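Local coordinates for amidohydrolase 3 domain-containing protein (Pyrococcus furiosus, PDB 3ICJ), which probably hydrolyses carbon-nitrogen bonds other than peptide bonds, as an amidohydrolase-family enzyme that holds two zinc ions, at residues 37-41 / 81-86; 60-66 / 486-492; 446-450 / 461-467. One frame throughout, in Å; residues are numbered along the deposited sequence. Where two conformers were deposited one is given.

Interaction 1 of 3, residues 37-41 / 81-86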
ATOM      1  N   MET A  37     -29.866  -5.734  12.040  1.00 54.24           N
ATOM      2  CA  MET A  37     -30.137  -6.353  10.746  1.00 46.39           C
ATOM      3  C   MET A  37     -30.607  -5.281   9.756  1.00 40.27           C
ATOM      4  O   MET A  37     -31.437  -4.441  10.099  1.00 40.49           O
ATOM      5  CB  MET A  37     -31.183  -7.483  10.856  1.00 41.91           C
ATOM      6  CG  MET A  37     -31.488  -8.150   9.499  1.00 48.74           C
ATOM      7  SD  MET A  37     -33.120  -8.907   9.288  1.00 49.03           S
ATOM      8  CE  MET A  37     -32.677 -10.630   9.268  1.00 53.78           C
ATOM      9  N   LYS A  38     -30.060  -5.306   8.545  1.00 39.38           N
ATOM     10  CA  LYS A  38     -30.543  -4.459   7.447  1.00 40.21           C
ATOM     11  C   LYS A  38     -30.722  -5.199   6.120  1.00 39.11           C
ATOM     12  O   LYS A  38     -29.933  -6.078   5.760  1.00 42.81           O
ATOM     13  CB  LYS A  38     -29.714  -3.170   7.267  1.00 41.65           C
ATOM     14  CG  LYS A  38     -28.206  -3.342   7.166  1.00 50.12           C
ATOM     15  CD  LYS A  38     -27.478  -1.993   7.262  1.00 60.13           C
ATOM     16  CE  LYS A  38     -27.637  -1.368   8.648  1.00 68.14           C
ATOM     17  NZ  LYS A  38     -27.132   0.027   8.703  1.00 71.37           N
ATOM     18  N   ALA A  39     -31.791  -4.845   5.416  1.00 39.87           N
ATOM     19  CA  ALA A  39     -32.014  -5.303   4.068  1.00 41.64           C
ATOM     20  C   ALA A  39     -31.883  -4.109   3.118  1.00 38.66           C
ATOM     21  O   ALA A  39     -32.560  -3.098   3.285  1.00 42.16           O
ATOM     22  CB  ALA A  39     -33.388  -5.978   3.937  1.00 43.34           C
ATOM     23  N   LEU A  40     -30.974  -4.223   2.157  1.00 39.27           N
ATOM     24  CA  LEU A  40     -30.852  -3.257   1.058  1.00 37.18           C
ATOM     25  C   LEU A  40     -31.665  -3.827  -0.098  1.00 38.70           C
ATOM     26  O   LEU A  40     -31.365  -4.917  -0.590  1.00 40.39           O
ATOM     27  CB  LEU A  40     -29.382  -3.086   0.639  1.00 39.47           C
ATOM     28  CG  LEU A  40     -28.312  -3.020   1.726  1.00 38.18           C
ATOM     29  CD1 LEU A  40     -26.935  -3.044   1.082  1.00 44.77           C
ATOM     30  CD2 LEU A  40     -28.471  -1.772   2.568  1.00 44.77           C
ATOM     31  N   ILE A  41     -32.707  -3.109  -0.515  1.00 33.00           N
ATOM     32  CA  ILE A  41     -33.668  -3.613  -1.518  1.00 37.12           C
ATOM     33  C   ILE A  41     -33.826  -2.645  -2.698  1.00 36.84           C
ATOM     34  O   ILE A  41     -33.283  -1.537  -2.655  1.00 39.20           O
ATOM     35  CB  ILE A  41     -35.053  -3.932  -0.876  1.00 35.26           C
ATOM     36  CG1 ILE A  41     -35.678  -2.693  -0.230  1.00 32.66           C
ATOM     37  CG2 ILE A  41     -34.937  -5.062   0.175  1.00 36.13           C
ATOM     38  CD1 ILE A  41     -37.161  -2.784  -0.157  1.00 34.79           C
ATOM     39  N   ALA A  81     -38.034 -10.582  10.749  1.00 32.34           N
ATOM     40  CA  ALA A  81     -37.029 -10.497  11.811  1.00 35.09           C
ATOM     41  C   ALA A  81     -36.927  -9.104  12.437  1.00 36.49           C
ATOM     42  O   ALA A  81     -36.179  -8.909  13.385  1.00 41.47           O
ATOM     43  CB  ALA A  81     -35.684 -10.951  11.290  1.00 29.72           C
ATOM     44  N   GLY A  82     -37.680  -8.145  11.906  1.00 40.03           N
ATOM     45  CA  GLY A  82     -37.696  -6.778  12.430  1.00 42.61           C
ATOM     46  C   GLY A  82     -36.441  -5.963  12.155  1.00 40.88           C
ATOM     47  O   GLY A  82     -35.997  -5.200  13.006  1.00 41.17           O
ATOM     48  N   GLY A  83     -35.869  -6.123  10.965  1.00 39.85           N
ATOM     49  CA  GLY A  83     -34.710  -5.339  10.561  1.00 41.87           C
ATOM     50  C   GLY A  83     -35.048  -4.025   9.870  1.00 44.66           C
ATOM     51  O   GLY A  83     -36.206  -3.751   9.540  1.00 41.22           O
ATOM     52  N   GLU A  84     -34.021  -3.206   9.663  1.00 43.91           N
ATOM     53  CA  GLU A  84     -34.150  -1.939   8.959  1.00 46.01           C
ATOM     54  C   GLU A  84     -34.239  -2.177   7.441  1.00 40.83           C
ATOM     55  O   GLU A  84     -33.536  -3.024   6.889  1.00 44.73           O
ATOM     56  CB  GLU A  84     -32.945  -1.048   9.304  1.00 46.84           C
ATOM     57  CG  GLU A  84     -33.138   0.439   9.009  1.00 62.30           C
ATOM     58  CD  GLU A  84     -31.828   1.184   8.730  1.00 69.81           C
ATOM     59  OE1 GLU A  84     -30.731   0.631   8.984  1.00 68.58           O
ATOM     60  OE2 GLU A  84     -31.902   2.335   8.252  1.00 71.23           O
ATOM     61  N   ILE A  85     -35.116  -1.439   6.772  1.00 41.92           N
ATOM     62  CA  ILE A  85     -35.248  -1.513   5.311  1.00 42.42           C
ATOM     63  C   ILE A  85     -34.505  -0.327   4.699  1.00 41.75           C
ATOM     64  O   ILE A  85     -34.821   0.818   5.019  1.00 39.05           O
ATOM     65  CB  ILE A  85     -36.749  -1.442   4.852  1.00 47.37           C
ATOM     66  CG1 ILE A  85     -37.663  -2.369   5.673  1.00 48.00           C
ATOM     67  CG2 ILE A  85     -36.884  -1.712   3.350  1.00 43.88           C
ATOM     68  CD1 ILE A  85     -37.359  -3.835   5.528  1.00 49.76           C
ATOM     69  N   ILE A  86     -33.515  -0.592   3.844  1.00 35.38           N
ATOM     70  CA  ILE A  86     -32.844   0.474   3.082  1.00 37.45           C
ATOM     71  C   ILE A  86     -33.234   0.352   1.613  1.00 40.19           C
ATOM     72  O   ILE A  86     -32.847  -0.615   0.933  1.00 37.66           O
ATOM     73  CB  ILE A  86     -31.287   0.435   3.211  1.00 42.00           C
ATOM     74  CG1 ILE A  86     -30.831   0.432   4.682  1.00 41.91           C
ATOM     75  CG2 ILE A  86     -30.635   1.571   2.391  1.00 40.06           C
ATOM     76  CD1 ILE A  86     -30.579   1.798   5.281  1.00 53.48           C
TER
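Met37 swings CG anti to its amide nitrogen (chi1 180°) and bends at chi3, which carries its methyl CE to within 3.6 Å of Ala81 CB, at the end of helix 71-81, just before the Gly82-Gly83 turn into strand 84-87. Lys38, by contrast, tucks CG between N and the carbonyl carbon (chi1 51°); its chain then runs beside that of Glu84, both pointing the same way, and the ion pair between Lys38 NZ and Glu84 OE1 is long, at 3.7 Å. The backbones form a parallel beta ladder. Glu84 N donates to Met37 O, Ala39 N to Glu84 O at 2.9 Å, Ile86 N to Ala39 O at 2.7 Å, and Ile41 N to Ile86 O. Strands 37-41 and 84-87 are parallel neighbours at one edge of the small four-stranded mixed sheet, apart from the zinc-binding domain, a barrel in the amidohydrolase family. Lys38, Leu40, Glu84 and Ile86 occupy one face, where Leu40 CD2 rests 3.6 Å from Ile86 CB and Tyr494 touches both Lys38 and Leu40. Helix 71-81 covers Ala39 and Ile85 on the other face through Ala78. At the end of strand 37-41 the Ile41 and Ile85 side chains cross obliquely, with Ile41 CD1 3.7 Å from Ile85 CG2.

Interaction 2 of 3, residues 60-66 / 486-492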
ATOM      1  N   ILE A  60     -28.242  -8.246   5.601  1.00 32.35           N
ATOM      2  CA  ILE A  60     -27.033  -8.201   6.391  1.00 38.32           C
ATOM      3  C   ILE A  60     -27.397  -8.283   7.867  1.00 40.65           C
ATOM      4  O   ILE A  60     -28.347  -7.631   8.303  1.00 35.45           O
ATOM      5  CB  ILE A  60     -26.274  -6.882   6.107  1.00 43.79           C
ATOM      6  CG1 ILE A  60     -25.719  -6.889   4.679  1.00 42.64           C
ATOM      7  CG2 ILE A  60     -25.148  -6.665   7.096  1.00 34.55           C
ATOM      8  CD1 ILE A  60     -25.731  -5.520   4.039  1.00 55.01           C
ATOM      9  N   SER A  61     -26.670  -9.094   8.637  1.00 38.19           N
ATOM     10  CA  SER A  61     -26.798  -9.047  10.092  1.00 44.39           C
ATOM     11  C   SER A  61     -25.510  -9.444  10.779  1.00 44.76           C
ATOM     12  O   SER A  61     -24.844 -10.400  10.356  1.00 42.92           O
ATOM     13  CB  SER A  61     -27.975  -9.890  10.603  1.00 49.89           C
ATOM     14  OG  SER A  61     -27.762 -11.273  10.408  1.00 60.72           O
ATOM     15  N   ASN A  62     -25.182  -8.696  11.838  1.00 41.28           N
ATOM     16  CA  ASN A  62     -23.939  -8.853  12.597  1.00 46.41           C
ATOM     17  C   ASN A  62     -22.696  -8.736  11.686  1.00 43.53           C
ATOM     18  O   ASN A  62     -21.699  -9.456  11.849  1.00 41.63           O
ATOM     19  CB  ASN A  62     -23.971 -10.149  13.433  1.00 45.47           C
ATOM     20  CG  ASN A  62     -25.054 -10.124  14.520  1.00 55.46           C
ATOM     21  OD1 ASN A  62     -24.903  -9.446  15.542  1.00 59.73           O
ATOM     22  ND2 ASN A  62     -26.142 -10.871  14.309  1.00 41.17           N
ATOM     23  N   GLU A  63     -22.799  -7.828  10.713  1.00 40.72           N
ATOM     24  CA  GLU A  63     -21.716  -7.503   9.758  1.00 38.48           C
ATOM     25  C   GLU A  63     -21.336  -8.654   8.805  1.00 35.35           C
ATOM     26  O   GLU A  63     -20.216  -8.713   8.313  1.00 40.50           O
ATOM     27  CB  GLU A  63     -20.487  -6.929  10.484  1.00 42.06           C
ATOM     28  CG  GLU A  63     -20.787  -5.632  11.214  1.00 54.16           C
ATOM     29  CD  GLU A  63     -20.298  -5.643  12.646  1.00 68.14           C
ATOM     30  OE1 GLU A  63     -19.071  -5.771  12.871  1.00 71.13           O
ATOM     31  OE2 GLU A  63     -21.152  -5.518  13.551  1.00 77.00           O
ATOM     32  N   ARG A  64     -22.282  -9.549   8.546  1.00 39.26           N
ATOM     33  CA  ARG A  64     -22.138 -10.597   7.537  1.00 38.89           C
ATOM     34  C   ARG A  64     -23.355 -10.637   6.640  1.00 39.31           C
ATOM     35  O   ARG A  64     -24.435 -10.227   7.050  1.00 42.70           O
ATOM     36  CB  ARG A  64     -21.970 -11.961   8.184  1.00 42.33           C
ATOM     37  CG  ARG A  64     -20.921 -11.997   9.261  1.00 51.81           C
ATOM     38  CD  ARG A  64     -19.901 -13.020   8.922  1.00 51.87           C
ATOM     39  NE  ARG A  64     -18.707 -12.876   9.733  1.00 56.08           N
ATOM     40  CZ  ARG A  64     -17.551 -13.460   9.447  1.00 61.70           C
ATOM     41  NH1 ARG A  64     -17.446 -14.225   8.365  1.00 50.14           N
ATOM     42  NH2 ARG A  64     -16.505 -13.283  10.243  1.00 59.85           N
ATOM     43  N   VAL A  65     -23.181 -11.142   5.423  1.00 38.43           N
ATOM     44  CA  VAL A  65     -24.280 -11.288   4.479  1.00 36.65           C
ATOM     45  C   VAL A  65     -25.078 -12.532   4.872  1.00 35.34           C
ATOM     46  O   VAL A  65     -24.528 -13.618   5.021  1.00 31.88           O
ATOM     47  CB  VAL A  65     -23.773 -11.391   3.009  1.00 40.48           C
ATOM     48  CG1 VAL A  65     -24.919 -11.745   2.043  1.00 44.55           C
ATOM     49  CG2 VAL A  65     -23.077 -10.086   2.581  1.00 42.35           C
ATOM     50  N   LEU A  66     -26.379 -12.342   5.040  1.00 36.59           N
ATOM     51  CA  LEU A  66     -27.292 -13.391   5.462  1.00 39.37           C
ATOM     52  C   LEU A  66     -27.984 -14.002   4.239  1.00 37.36           C
ATOM     53  O   LEU A  66     -28.230 -15.215   4.180  1.00 38.44           O
ATOM     54  CB  LEU A  66     -28.349 -12.789   6.405  1.00 35.40           C
ATOM     55  CG  LEU A  66     -29.425 -13.787   6.844  1.00 45.92           C
ATOM     56  CD1 LEU A  66     -28.785 -14.812   7.766  1.00 55.19           C
ATOM     57  CD2 LEU A  66     -30.586 -13.130   7.494  1.00 45.53           C
ATOM     58  N   LEU A 486     -20.020 -10.346  -1.925  1.00 38.12           N
ATOM     59  CA  LEU A 486     -21.206 -10.169  -1.077  1.00 40.09           C
ATOM     60  C   LEU A 486     -22.172 -11.366  -1.138  1.00 43.95           C
ATOM     61  O   LEU A 486     -23.394 -11.206  -1.078  1.00 46.03           O
ATOM     62  CB  LEU A 486     -21.918  -8.845  -1.390  1.00 38.77           C
ATOM     63  CG  LEU A 486     -21.125  -7.552  -1.109  1.00 41.15           C
ATOM     64  CD1 LEU A 486     -21.825  -6.306  -1.706  1.00 33.28           C
ATOM     65  CD2 LEU A 486     -20.903  -7.382   0.390  1.00 36.32           C
ATOM     66  N   GLU A 487     -21.618 -12.566  -1.238  1.00 41.37           N
ATOM     67  CA  GLU A 487     -22.420 -13.800  -1.134  1.00 42.55           C
ATOM     68  C   GLU A 487     -22.686 -14.093   0.344  1.00 40.93           C
ATOM     69  O   GLU A 487     -22.076 -13.469   1.206  1.00 39.16           O
ATOM     70  CB  GLU A 487     -21.671 -14.980  -1.758  1.00 44.94           C
ATOM     71  CG  GLU A 487     -20.773 -14.633  -2.948  1.00 53.29           C
ATOM     72  CD  GLU A 487     -21.335 -15.080  -4.285  1.00 66.24           C
ATOM     73  OE1 GLU A 487     -22.569 -14.948  -4.500  1.00 61.76           O
ATOM     74  OE2 GLU A 487     -20.528 -15.561  -5.119  1.00 64.20           O
ATOM     75  N   ARG A 488     -23.576 -15.047   0.634  1.00 43.75           N
ATOM     76  CA  ARG A 488     -23.866 -15.476   2.016  1.00 42.27           C
ATOM     77  C   ARG A 488     -22.597 -15.842   2.796  1.00 40.07           C
ATOM     78  O   ARG A 488     -21.763 -16.606   2.310  1.00 42.22           O
ATOM     79  CB  ARG A 488     -24.816 -16.690   2.028  1.00 43.99           C
ATOM     80  CG  ARG A 488     -25.287 -17.103   3.428  1.00 54.81           C
ATOM     81  CD  ARG A 488     -25.346 -18.626   3.630  1.00 66.40           C
ATOM     82  NE  ARG A 488     -26.417 -19.242   2.853  1.00 72.20           N
ATOM     83  CZ  ARG A 488     -26.235 -19.977   1.759  1.00 75.52           C
ATOM     84  NH1 ARG A 488     -25.012 -20.214   1.296  1.00 73.24           N
ATOM     85  NH2 ARG A 488     -27.286 -20.481   1.127  1.00 78.57           N
ATOM     86  N   GLY A 489     -22.456 -15.306   4.003  1.00 37.99           N
ATOM     87  CA  GLY A 489     -21.322 -15.669   4.866  1.00 36.16           C
ATOM     88  C   GLY A 489     -20.141 -14.706   4.810  1.00 37.09           C
ATOM     89  O   GLY A 489     -19.299 -14.695   5.717  1.00 41.02           O
ATOM     90  N   PHE A 490     -20.057 -13.918   3.740  1.00 34.19           N
ATOM     91  CA  PHE A 490     -18.987 -12.923   3.586  1.00 34.53           C
ATOM     92  C   PHE A 490     -19.231 -11.748   4.519  1.00 37.57           C
ATOM     93  O   PHE A 490     -20.381 -11.431   4.836  1.00 34.64           O
ATOM     94  CB  PHE A 490     -18.869 -12.436   2.126  1.00 30.10           C
ATOM     95  CG  PHE A 490     -18.091 -13.373   1.249  1.00 37.66           C
ATOM     96  CD1 PHE A 490     -18.671 -14.548   0.779  1.00 33.63           C
ATOM     97  CD2 PHE A 490     -16.772 -13.092   0.906  1.00 31.83           C
ATOM     98  CE1 PHE A 490     -17.950 -15.442  -0.026  1.00 47.40           C
ATOM     99  CE2 PHE A 490     -16.036 -13.976   0.098  1.00 41.74           C
ATOM    100  CZ  PHE A 490     -16.627 -15.151  -0.370  1.00 44.83           C
ATOM    101  N   ARG A 491     -18.143 -11.130   4.982  1.00 38.45           N
ATOM    102  CA  ARG A 491     -18.235  -9.904   5.771  1.00 37.37           C
ATOM    103  C   ARG A 491     -18.831  -8.808   4.894  1.00 37.45           C
ATOM    104  O   ARG A 491     -18.453  -8.656   3.728  1.00 34.08           O
ATOM    105  CB  ARG A 491     -16.870  -9.467   6.288  1.00 31.68           C
ATOM    106  CG  ARG A 491     -16.369 -10.278   7.434  1.00 40.82           C
ATOM    107  CD  ARG A 491     -14.884 -10.100   7.590  1.00 49.66           C
ATOM    108  NE  ARG A 491     -14.358 -11.047   8.566  1.00 57.44           N
ATOM    109  CZ  ARG A 491     -14.248 -10.796   9.865  1.00 62.09           C
ATOM    110  NH1 ARG A 491     -13.770 -11.725  10.678  1.00 70.14           N
ATOM    111  NH2 ARG A 491     -14.608  -9.613  10.353  1.00 64.93           N
ATOM    112  N   ALA A 492     -19.782  -8.068   5.459  1.00 37.85           N
ATOM    113  CA  ALA A 492     -20.569  -7.125   4.678  1.00 44.35           C
ATOM    114  C   ALA A 492     -19.835  -5.798   4.541  1.00 39.50           C
ATOM    115  O   ALA A 492     -20.138  -4.842   5.249  1.00 40.54           O
ATOM    116  CB  ALA A 492     -21.947  -6.931   5.304  1.00 43.98           C
TER
HETATM  117  O   HOH W   1     -28.893 -17.117   2.184  1.00 48.73           O
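Val65 drives its branched side chain into the turn made by residues 487-490, with CB 3.2 Å from Glu487 O and CG1 close to the carbonyl oxygen of Leu486. Its backbone is gripped from both ends: Val65 N donates to Phe490 O at 2.9 Å, and Val65 O receives Gly489 N at the same length. A third backbone bond, Ala492 N to Glu63 O at 3.0 Å, reaches its acceptor from well above the carbonyl plane. Ala492 CB meanwhile packs on Ile60 CG2. Next come the two arginines, whose chains run side by side with their guanidinium planes 53° apart. Arg491 CG sits over the centre of the Arg64 guanidinium, and Gly489 O lies at the edge of that group, in its plane, taking a bond of 3.3 Å from Arg64 NH1. Arg64 NH2 stands over one face of the Arg491 group, 3.2 Å from Arg491 NH1; Asp482, which forms salt bridges with both arginines, and Glu286, paired with Arg491, probably offset the like charges. Two turns shape the partners: a type I' turn from Ser61 to Arg64, which closes a beta hairpin, and a type II turn from Glu487 to Phe490, with Gly489 at positive phi. The hairpin joins strands 57-61 and 64-69 of the small mixed sheet, and the returning chain 486-492 docks against it just before strand 494-497, whose Tyr494 touches Ile60 and Leu486.

Interaction 3 of 3, residues 446-450 / 461-467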
ATOM      1  N   ILE A 446      -7.899   1.435 -11.475  1.00 35.61           N
ATOM      2  CA  ILE A 446      -8.750   0.598 -12.332  1.00 33.72           C
ATOM      3  C   ILE A 446      -8.641   1.048 -13.806  1.00 39.62           C
ATOM      4  O   ILE A 446      -8.492   0.210 -14.713  1.00 38.13           O
ATOM      5  CB  ILE A 446     -10.226   0.610 -11.835  1.00 39.51           C
ATOM      6  CG1 ILE A 446     -10.372  -0.307 -10.620  1.00 37.38           C
ATOM      7  CG2 ILE A 446     -11.225   0.121 -12.928  1.00 36.87           C
ATOM      8  CD1 ILE A 446     -11.588  -0.012  -9.866  1.00 51.83           C
ATOM      9  N   ASP A 447      -8.697   2.366 -14.015  1.00 36.35           N
ATOM     10  CA  ASP A 447      -8.539   2.999 -15.329  0.50 35.50           C
ATOM     11  C   ASP A 447      -7.226   2.584 -15.987  1.00 34.99           C
ATOM     12  O   ASP A 447      -7.184   2.273 -17.176  1.00 38.23           O
ATOM     13  CB  ASP A 447      -8.556   4.520 -15.150  0.50 33.86           C
ATOM     14  CG  ASP A 447      -8.928   5.253 -16.410  0.50 43.21           C
ATOM     15  OD1 ASP A 447     -10.114   5.645 -16.531  0.50 51.79           O
ATOM     16  OD2 ASP A 447      -8.044   5.443 -17.274  0.50 39.50           O
ATOM     17  N   ALA A 448      -6.158   2.599 -15.194  1.00 37.82           N
ATOM     18  CA  ALA A 448      -4.828   2.173 -15.635  1.00 36.61           C
ATOM     19  C   ALA A 448      -4.771   0.697 -16.076  1.00 40.53           C
ATOM     20  O   ALA A 448      -4.188   0.359 -17.115  1.00 35.23           O
ATOM     21  CB  ALA A 448      -3.812   2.438 -14.527  1.00 39.92           C
ATOM     22  N   ALA A 449      -5.379  -0.179 -15.284  1.00 37.93           N
ATOM     23  CA  ALA A 449      -5.337  -1.627 -15.550  1.00 38.43           C
ATOM     24  C   ALA A 449      -6.130  -2.032 -16.797  1.00 36.29           C
ATOM     25  O   ALA A 449      -5.819  -3.025 -17.479  1.00 35.26           O
ATOM     26  CB  ALA A 449      -5.861  -2.385 -14.332  1.00 34.95           C
ATOM     27  N   VAL A 450      -7.169  -1.256 -17.071  1.00 34.66           N
ATOM     28  CA  VAL A 450      -8.073  -1.488 -18.177  1.00 37.01           C
ATOM     29  C   VAL A 450      -7.590  -0.827 -19.471  1.00 37.01           C
ATOM     30  O   VAL A 450      -7.641  -1.437 -20.540  1.00 35.01           O
ATOM     31  CB  VAL A 450      -9.513  -1.006 -17.822  1.00 30.27           C
ATOM     32  CG1 VAL A 450     -10.461  -1.166 -19.016  1.00 30.25           C
ATOM     33  CG2 VAL A 450     -10.036  -1.771 -16.590  1.00 32.16           C
ATOM     34  N   VAL A 461      -6.429  -5.718 -18.579  1.00 34.59           N
ATOM     35  CA  VAL A 461      -7.522  -6.568 -18.100  1.00 36.80           C
ATOM     36  C   VAL A 461      -8.842  -5.860 -18.420  1.00 36.89           C
ATOM     37  O   VAL A 461      -8.849  -4.648 -18.642  1.00 37.94           O
ATOM     38  CB  VAL A 461      -7.403  -6.900 -16.567  1.00 36.21           C
ATOM     39  CG1 VAL A 461      -6.164  -7.756 -16.276  1.00 36.52           C
ATOM     40  CG2 VAL A 461      -7.399  -5.638 -15.716  1.00 34.27           C
ATOM     41  N   SER A 462      -9.946  -6.605 -18.447  1.00 36.46           N
ATOM     42  CA  SER A 462     -11.271  -6.028 -18.683  1.00 31.77           C
ATOM     43  C   SER A 462     -11.721  -5.281 -17.425  1.00 33.55           C
ATOM     44  O   SER A 462     -11.122  -5.443 -16.352  1.00 37.14           O
ATOM     45  CB  SER A 462     -12.285  -7.128 -19.065  1.00 32.72           C
ATOM     46  OG  SER A 462     -12.595  -7.927 -17.906  1.00 37.01           O
ATOM     47  N   ARG A 463     -12.745  -4.432 -17.551  1.00 34.14           N
ATOM     48  CA  ARG A 463     -13.272  -3.711 -16.376  1.00 35.92           C
ATOM     49  C   ARG A 463     -13.758  -4.656 -15.260  1.00 37.22           C
ATOM     50  O   ARG A 463     -13.476  -4.412 -14.079  1.00 34.54           O
ATOM     51  CB  ARG A 463     -14.349  -2.700 -16.771  1.00 35.11           C
ATOM     52  CG  ARG A 463     -14.593  -1.649 -15.686  1.00 41.93           C
ATOM     53  CD  ARG A 463     -15.204  -0.403 -16.290  1.00 46.29           C
ATOM     54  NE  ARG A 463     -15.890   0.383 -15.271  1.00 59.41           N
ATOM     55  CZ  ARG A 463     -15.330   1.356 -14.558  1.00 59.73           C
ATOM     56  NH1 ARG A 463     -16.044   2.007 -13.647  1.00 58.20           N
ATOM     57  NH2 ARG A 463     -14.062   1.688 -14.768  1.00 55.13           N
ATOM     58  N   GLU A 464     -14.438  -5.739 -15.651  1.00 37.73           N
ATOM     59  CA  GLU A 464     -14.894  -6.797 -14.729  0.50 39.10           C
ATOM     60  C   GLU A 464     -13.731  -7.415 -13.960  1.00 37.26           C
ATOM     61  O   GLU A 464     -13.801  -7.605 -12.747  1.00 38.23           O
ATOM     62  CB  GLU A 464     -15.584  -7.933 -15.495  0.50 39.84           C
ATOM     63  CG  GLU A 464     -16.867  -7.576 -16.221  0.50 44.30           C
ATOM     64  CD  GLU A 464     -17.372  -8.732 -17.061  0.50 49.47           C
ATOM     65  OE1 GLU A 464     -16.711  -9.790 -17.064  0.50 48.84           O
ATOM     66  OE2 GLU A 464     -18.431  -8.592 -17.708  0.50 54.88           O
ATOM     67  N   GLU A 465     -12.661  -7.746 -14.692  1.00 32.82           N
ATOM     68  CA  GLU A 465     -11.501  -8.393 -14.099  1.00 35.85           C
ATOM     69  C   GLU A 465     -10.830  -7.442 -13.122  1.00 30.51           C
ATOM     70  O   GLU A 465     -10.470  -7.857 -12.031  1.00 34.73           O
ATOM     71  CB  GLU A 465     -10.492  -8.855 -15.163  1.00 35.65           C
ATOM     72  CG  GLU A 465     -10.935 -10.073 -15.993  1.00 45.52           C
ATOM     73  CD  GLU A 465     -10.016 -10.342 -17.198  1.00 55.28           C
ATOM     74  OE1 GLU A 465      -9.669  -9.391 -17.935  1.00 47.32           O
ATOM     75  OE2 GLU A 465      -9.647 -11.513 -17.420  1.00 56.11           O
ATOM     76  N   ALA A 466     -10.667  -6.172 -13.516  1.00 34.59           N
ATOM     77  CA  ALA A 466     -10.025  -5.164 -12.653  1.00 30.34           C
ATOM     78  C   ALA A 466     -10.783  -4.975 -11.336  1.00 36.82           C
ATOM     79  O   ALA A 466     -10.166  -4.870 -10.275  1.00 37.93           O
ATOM     80  CB  ALA A 466      -9.871  -3.831 -13.384  1.00 28.35           C
ATOM     81  N   LEU A 467     -12.114  -4.955 -11.408  1.00 35.10           N
ATOM     82  CA  LEU A 467     -12.943  -4.872 -10.199  1.00 37.31           C
ATOM     83  C   LEU A 467     -12.830  -6.141  -9.340  1.00 34.93           C
ATOM     84  O   LEU A 467     -12.699  -6.054  -8.115  1.00 33.32           O
ATOM     85  CB  LEU A 467     -14.394  -4.565 -10.565  1.00 33.07           C
ATOM     86  CG  LEU A 467     -14.611  -3.136 -11.105  1.00 39.20           C
ATOM     87  CD1 LEU A 467     -15.878  -3.041 -11.919  1.00 35.57           C
ATOM     88  CD2 LEU A 467     -14.605  -2.092 -10.015  1.00 38.93           C
TER
HETATM   89  O   HOH W   2      -9.042  -3.624 -21.239  1.00 36.21           O
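Val461 opens the junction by donating from N to Ala449 O at 3.0 Å, in a helix-loop-helix packing where the short segments 446-450 and 463-467 cross at 132°, their axes 9.2 Å apart at closest approach. Val461 CG2 lies between the backbone N and the carbonyl carbon, and from there it reaches Ala449 CB at 3.9 Å; a water donates to Val450 O and Val461 O alike. Ser462 is the N-cap of helix 463-477 and forms a capping box with Glu465: Glu465 N donates to Ser462 OG, and Ser462 N returns a nearly straight bond of 2.8 Å to Glu465 OE1, on the anti lone pair. Lys421 pairs with the other carboxylate oxygen. Arg463 stretches out from CG to NE and crosses Ile446 at about a right angle, bringing NH2 to 3.7 Å from Ile446 CG2, while its NE is hydrogen-bonded to the carbonyl oxygen of Pro501. Ala466, one turn on, presents CB to Val450 CG2 at 3.8 Å; Phe431 of strand 429-431 touches both Ala449 and Ala466. Leu467 then meets Ile446 beside Phe97 of strand 92-102, a strand that continues to the zinc ligand His101. The closest approach of those two side chains is Leu467 CD2 to Ile446 CD1, 3.7 Å.

Interactions 1 and 2 both reach one small sheet and touch directly: Lys38 O and Ile60 N, 2.8 Å apart, probably form a hydrogen bond between neighbouring strands 37-41 and 57-61, and Met37 CE packs on Leu66 CD2 at 3.7 Å. Their centres are about 13 Å apart; their segments alternate along the chain, and the late segment 486-492 returns to a sheet of N-terminal strands. Interaction 3 lies within the sequence between the two segments of interaction 2, its nearest atoms about 11 Å from that contact and about 17 Å from interaction 1. All three lie away from the two zinc sites, one with His101, His103 and Asp434, the other with His348 and His373, both sharing carboxylated Lys296.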